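Local coordinates for protein glycinin A3B4 subunit (Glycine max, PDB 2D5F) that probably serves as a seed storage protein, an 11S globulin of the cupin family that assembles into hexamers as a nitrogen reserve, at residues A81-Q93 with Q106-N118. Sequence-based numbering, arbitrary orientation.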
loop_
_atom_site.group_PDB
_atom_site.type_symbol
_atom_site.label_atom_id
_atom_site.label_comp_id
_atom_site.label_asym_id
_atom_site.label_seq_id
_atom_site.Cartn_x
_atom_site.Cartn_y
_atom_site.Cartn_z
ATOM N N ALA B 81 6.253 -24.970 -9.735
ATOM C CA ALA B 81 5.165 -25.036 -10.699
ATOM C C ALA B 81 4.170 -23.923 -10.346
ATOM O O ALA B 81 3.237 -24.142 -9.583
ATOM C CB ALA B 81 4.471 -26.407 -10.645
ATOM N N PHE B 82 4.392 -22.728 -10.889
ATOM C CA PHE B 82 3.497 -21.604 -10.638
ATOM C C PHE B 82 2.271 -21.788 -11.516
ATOM O O PHE B 82 2.380 -21.918 -12.736
ATOM C CB PHE B 82 4.200 -20.279 -10.938
ATOM C CG PHE B 82 5.141 -19.843 -9.852
ATOM C CD1 PHE B 82 6.388 -20.440 -9.706
ATOM C CD2 PHE B 82 4.758 -18.863 -8.938
ATOM C CE1 PHE B 82 7.245 -20.069 -8.662
ATOM C CE2 PHE B 82 5.605 -18.483 -7.892
ATOM C CZ PHE B 82 6.853 -19.090 -7.756
ATOM N N PRO B 83 1.082 -21.788 -10.906
ATOM C CA PRO B 83 -0.172 -21.978 -11.641
ATOM C C PRO B 83 -0.463 -20.982 -12.754
ATOM O O PRO B 83 -0.408 -19.774 -12.549
ATOM C CB PRO B 83 -1.224 -21.934 -10.536
ATOM C CG PRO B 83 -0.638 -20.914 -9.573
ATOM C CD PRO B 83 0.822 -21.346 -9.518
ATOM N N GLY B 84 -0.765 -21.507 -13.938
ATOM C CA GLY B 84 -1.107 -20.662 -15.064
ATOM C C GLY B 84 0.017 -19.925 -15.757
ATOM O O GLY B 84 -0.216 -19.234 -16.748
ATOM N N CYS B 85 1.236 -20.060 -15.255
ATOM C CA CYS B 85 2.371 -19.381 -15.867
ATOM C C CYS B 85 2.919 -20.104 -17.097
ATOM O O CYS B 85 2.887 -21.332 -17.168
ATOM C CB CYS B 85 3.474 -19.211 -14.839
ATOM S SG CYS B 85 3.058 -17.994 -13.555
ATOM N N PRO B 86 3.445 -19.348 -18.077
ATOM C CA PRO B 86 3.993 -19.938 -19.305
ATOM C C PRO B 86 5.275 -20.725 -19.063
ATOM O O PRO B 86 6.017 -20.444 -18.122
ATOM C CB PRO B 86 4.254 -18.721 -20.203
ATOM C CG PRO B 86 3.421 -17.618 -19.600
ATOM C CD PRO B 86 3.531 -17.879 -18.124
ATOM N N GLU B 87 5.533 -21.709 -19.917
ATOM C CA GLU B 87 6.745 -22.512 -19.802
ATOM C C GLU B 87 7.762 -21.755 -20.651
ATOM O O GLU B 87 7.817 -21.938 -21.873
ATOM C CB GLU B 87 6.511 -23.917 -20.368
ATOM C CG GLU B 87 5.087 -24.442 -20.193
ATOM C CD GLU B 87 4.580 -24.343 -18.764
ATOM O OE1 GLU B 87 3.354 -24.405 -18.572
ATOM O OE2 GLU B 87 5.400 -24.211 -17.832
ATOM N N THR B 88 8.549 -20.896 -20.002
ATOM C CA THR B 88 9.536 -20.059 -20.688
ATOM C C THR B 88 10.842 -20.734 -21.085
ATOM O O THR B 88 11.676 -20.126 -21.756
ATOM C CB THR B 88 9.877 -18.810 -19.848
ATOM O OG1 THR B 88 10.494 -19.215 -18.621
ATOM C CG2 THR B 88 8.610 -18.017 -19.537
ATOM N N PHE B 89 11.034 -21.972 -20.645
ATOM C CA PHE B 89 12.226 -22.737 -20.995
ATOM C C PHE B 89 11.758 -23.775 -22.012
ATOM O O PHE B 89 11.056 -24.722 -21.665
ATOM C CB PHE B 89 12.802 -23.440 -19.760
ATOM C CG PHE B 89 13.789 -22.603 -18.978
ATOM C CD1 PHE B 89 13.571 -21.241 -18.774
ATOM C CD2 PHE B 89 14.932 -23.185 -18.434
ATOM C CE1 PHE B 89 14.480 -20.472 -18.044
ATOM C CE2 PHE B 89 15.845 -22.425 -17.702
ATOM C CZ PHE B 89 15.616 -21.061 -17.507
ATOM N N GLU B 90 12.109 -23.589 -23.275
ATOM C CA GLU B 90 11.678 -24.551 -24.281
ATOM C C GLU B 90 12.836 -25.040 -25.135
ATOM O O GLU B 90 13.811 -24.325 -25.364
ATOM C CB GLU B 90 10.575 -23.951 -25.160
ATOM C CG GLU B 90 10.977 -22.704 -25.911
ATOM C CD GLU B 90 9.808 -22.061 -26.638
ATOM O OE1 GLU B 90 10.015 -21.005 -27.268
ATOM O OE2 GLU B 90 8.685 -22.606 -26.576
ATOM N N LYS B 91 12.721 -26.278 -25.591
ATOM C CA LYS B 91 13.751 -26.887 -26.411
ATOM C C LYS B 91 13.128 -27.467 -27.672
ATOM O O LYS B 91 12.327 -28.396 -27.604
ATOM C CB LYS B 91 14.443 -27.992 -25.617
ATOM C CG LYS B 91 15.581 -28.682 -26.340
ATOM C CD LYS B 91 16.185 -29.750 -25.446
ATOM C CE LYS B 91 17.364 -30.441 -26.100
ATOM N NZ LYS B 91 17.933 -31.489 -25.197
ATOM N N PRO B 92 13.464 -26.904 -28.840
ATOM C CA PRO B 92 12.912 -27.412 -30.102
ATOM C C PRO B 92 13.450 -28.815 -30.393
ATOM O O PRO B 92 14.593 -29.132 -30.058
ATOM C CB PRO B 92 13.394 -26.388 -31.128
ATOM C CG PRO B 92 13.498 -25.125 -30.318
ATOM C CD PRO B 92 14.153 -25.621 -29.053
ATOM N N GLN B 93 12.623 -29.650 -31.013
ATOM C CA GLN B 93 13.016 -31.017 -31.346
ATOM C C GLN B 93 14.101 -31.043 -32.424
ATOM O O GLN B 93 14.260 -30.089 -33.191
ATOM C CB GLN B 93 11.789 -31.798 -31.823
ATOM C CG GLN B 93 11.508 -33.080 -31.059
ATOM C CD GLN B 93 10.061 -33.526 -31.200
ATOM O OE1 GLN B 93 9.539 -33.653 -32.314
ATOM N NE2 GLN B 93 9.402 -33.765 -30.069
ATOM N N GLN B 106 9.037 -27.568 -33.597
ATOM C CA GLN B 106 8.233 -28.475 -32.783
ATOM C C GLN B 106 8.942 -28.777 -31.465
ATOM O O GLN B 106 10.056 -29.303 -31.452
ATOM C CB GLN B 106 7.957 -29.766 -33.561
ATOM C CG GLN B 106 8.751 -29.893 -34.859
ATOM C CD GLN B 106 10.187 -30.325 -34.631
ATOM O OE1 GLN B 106 10.450 -31.479 -34.284
ATOM N NE2 GLN B 106 11.124 -29.401 -34.822
ATOM N N LEU B 107 8.284 -28.440 -30.357
ATOM C CA LEU B 107 8.855 -28.638 -29.026
ATOM C C LEU B 107 9.112 -30.081 -28.629
ATOM O O LEU B 107 8.250 -30.944 -28.788
ATOM C CB LEU B 107 7.967 -27.983 -27.959
ATOM C CG LEU B 107 8.049 -26.463 -27.769
ATOM C CD1 LEU B 107 7.683 -25.745 -29.062
ATOM C CD2 LEU B 107 7.110 -26.046 -26.641
ATOM N N GLN B 108 10.312 -30.323 -28.106
ATOM C CA GLN B 108 10.720 -31.641 -27.637
ATOM C C GLN B 108 10.387 -31.690 -26.144
ATOM O O GLN B 108 10.169 -32.755 -25.569
ATOM C CB GLN B 108 12.222 -31.838 -27.861
ATOM C CG GLN B 108 12.777 -33.150 -27.325
ATOM C CD GLN B 108 13.179 -33.065 -25.863
ATOM O OE1 GLN B 108 14.101 -32.327 -25.504
ATOM N NE2 GLN B 108 12.488 -33.816 -25.010
ATOM N N ASP B 109 10.358 -30.511 -25.532
ATOM C CA ASP B 109 10.021 -30.358 -24.124
ATOM C C ASP B 109 10.017 -28.881 -23.766
ATOM O O ASP B 109 10.696 -28.068 -24.400
ATOM C CB ASP B 109 11.025 -31.080 -23.214
ATOM C CG ASP B 109 10.575 -31.100 -21.745
ATOM O OD1 ASP B 109 11.412 -31.319 -20.848
ATOM O OD2 ASP B 109 9.373 -30.905 -21.483
ATOM N N SER B 110 9.228 -28.541 -22.757
ATOM C CA SER B 110 9.152 -27.178 -22.262
ATOM C C SER B 110 8.711 -27.289 -20.812
ATOM O O SER B 110 7.989 -28.218 -20.440
ATOM C CB SER B 110 8.156 -26.338 -23.075
ATOM O OG SER B 110 6.831 -26.813 -22.945
ATOM N N HIS B 111 9.184 -26.363 -19.989
ATOM C CA HIS B 111 8.841 -26.345 -18.575
ATOM C C HIS B 111 9.149 -24.958 -18.030
ATOM O O HIS B 111 9.538 -24.070 -18.789
ATOM C CB HIS B 111 9.626 -27.431 -17.815
ATOM C CG HIS B 111 11.111 -27.376 -18.014
ATOM N ND1 HIS B 111 11.905 -26.399 -17.452
ATOM C CD2 HIS B 111 11.950 -28.206 -18.677
ATOM C CE1 HIS B 111 13.171 -26.633 -17.757
ATOM N NE2 HIS B 111 13.226 -27.724 -18.499
ATOM N N GLN B 112 8.970 -24.759 -16.732
ATOM C CA GLN B 112 9.241 -23.450 -16.155
ATOM C C GLN B 112 10.705 -23.297 -15.766
ATOM O O GLN B 112 11.468 -24.260 -15.781
ATOM C CB GLN B 112 8.307 -23.177 -14.958
ATOM C CG GLN B 112 6.866 -22.945 -15.398
ATOM C CD GLN B 112 5.890 -22.666 -14.261
ATOM O OE1 GLN B 112 4.674 -22.659 -14.472
ATOM N NE2 GLN B 112 6.409 -22.434 -13.063
ATOM N N LYS B 113 11.087 -22.069 -15.437
ATOM C CA LYS B 113 12.457 -21.744 -15.072
ATOM C C LYS B 113 13.107 -22.680 -14.057
ATOM O O LYS B 113 12.484 -23.091 -13.077
ATOM C CB LYS B 113 12.520 -20.309 -14.548
ATOM C CG LYS B 113 13.927 -19.841 -14.186
ATOM C CD LYS B 113 13.920 -18.410 -13.669
ATOM C CE LYS B 113 15.332 -17.932 -13.356
ATOM N NZ LYS B 113 15.357 -16.471 -13.074
ATOM N N ILE B 114 14.369 -23.015 -14.308
ATOM C CA ILE B 114 15.131 -23.866 -13.407
ATOM C C ILE B 114 16.055 -22.939 -12.638
ATOM O O ILE B 114 16.797 -22.163 -13.236
ATOM C CB ILE B 114 15.993 -24.903 -14.171
ATOM C CG1 ILE B 114 15.087 -25.846 -14.967
ATOM C CG2 ILE B 114 16.859 -25.693 -13.192
ATOM C CD1 ILE B 114 14.035 -26.550 -14.123
ATOM N N ARG B 115 15.996 -23.006 -11.314
ATOM C CA ARG B 115 16.832 -22.152 -10.490
ATOM C C ARG B 115 17.920 -22.981 -9.828
ATOM O O ARG B 115 17.656 -24.050 -9.280
ATOM C CB ARG B 115 15.987 -21.446 -9.424
ATOM C CG ARG B 115 14.827 -20.610 -9.982
ATOM C CD ARG B 115 13.497 -21.121 -9.437
ATOM N NE ARG B 115 12.326 -20.426 -9.981
ATOM C CZ ARG B 115 11.925 -19.212 -9.617
ATOM N NH1 ARG B 115 10.848 -18.678 -10.175
ATOM N NH2 ARG B 115 12.591 -18.534 -8.694
ATOM N N HIS B 116 19.147 -22.481 -9.887
ATOM C CA HIS B 116 20.284 -23.165 -9.297
ATOM C C HIS B 116 20.587 -22.612 -7.916
ATOM O O HIS B 116 20.375 -21.429 -7.657
ATOM C CB HIS B 116 21.510 -22.995 -10.195
ATOM C CG HIS B 116 21.380 -23.672 -11.522
ATOM N ND1 HIS B 116 21.745 -24.984 -11.726
ATOM C CD2 HIS B 116 20.881 -23.231 -12.702
ATOM C CE1 HIS B 116 21.478 -25.323 -12.975
ATOM N NE2 HIS B 116 20.952 -24.278 -13.587
ATOM N N PHE B 117 21.075 -23.474 -7.029
ATOM C CA PHE B 117 21.429 -23.050 -5.686
ATOM C C PHE B 117 22.739 -23.689 -5.259
ATOM O O PHE B 117 23.145 -24.728 -5.793
ATOM C CB PHE B 117 20.326 -23.404 -4.675
ATOM C CG PHE B 117 20.027 -24.876 -4.572
ATOM C CD1 PHE B 117 18.926 -25.424 -5.228
ATOM C CD2 PHE B 117 20.840 -25.713 -3.810
ATOM C CE1 PHE B 117 18.637 -26.784 -5.126
ATOM C CE2 PHE B 117 20.563 -27.071 -3.702
ATOM C CZ PHE B 117 19.455 -27.608 -4.364
ATOM N N ASN B 118 23.391 -23.054 -4.293
ATOM C CA ASN B 118 24.658 -23.525 -3.756
ATOM C C ASN B 118 24.617 -23.387 -2.240
ATOM O O ASN B 118 23.730 -22.725 -1.690
ATOM C CB ASN B 118 25.812 -22.681 -4.303
ATOM C CG ASN B 118 25.990 -22.839 -5.794
ATOM O OD1 ASN B 118 26.334 -23.916 -6.274
ATOM N ND2 ASN B 118 25.755 -21.763 -6.538
HETATM O O HOH W 1 9.191 -20.152 -16.361
#
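F89 lays one face of its ring over the backbone of K113 and I114, at the root of an antiparallel β-hairpin that extends a sheet of the N-terminal cupin domain. With CG anti to its own carbonyl carbon (chi1 -88°), the ring swings over these two residues: CA of K113 makes a CH-π contact 3.9 Å from the ring centroid, and N of I114 lies over the same face, 3.7 Å from CE2 of F89. CB of F89 is 3.8 Å from CE1 of H111, whose imidazole is turned 41° from the phenyl plane. That imidazole is fixed by a nearly straight bond from ND1 to O of Q112 (2.7 Å), while NE2 is held by I247. A serine in place of F89 would probably leave the K113-I114 backbone without its aromatic cover and open a gap beside H111. On the side of F89 and H111, D109 forms a salt bridge with K482 of a second subunit.

On the opposite face, CB of E90 packs on CB of S110 at 4.0 Å, and the extended E90 side chain carries its carboxylate to N486, S487 and G488 of a third subunit, so the hairpin is clamped between two other copies of the protein.

Farther along, a classic β bulge sets two residues, Q108 and D109, across from K91. K91 and Q108 run side by side, CD of K91 3.3 Å from OE1 of Q108, and N of Q108 donates to O of K91 at 2.8 Å.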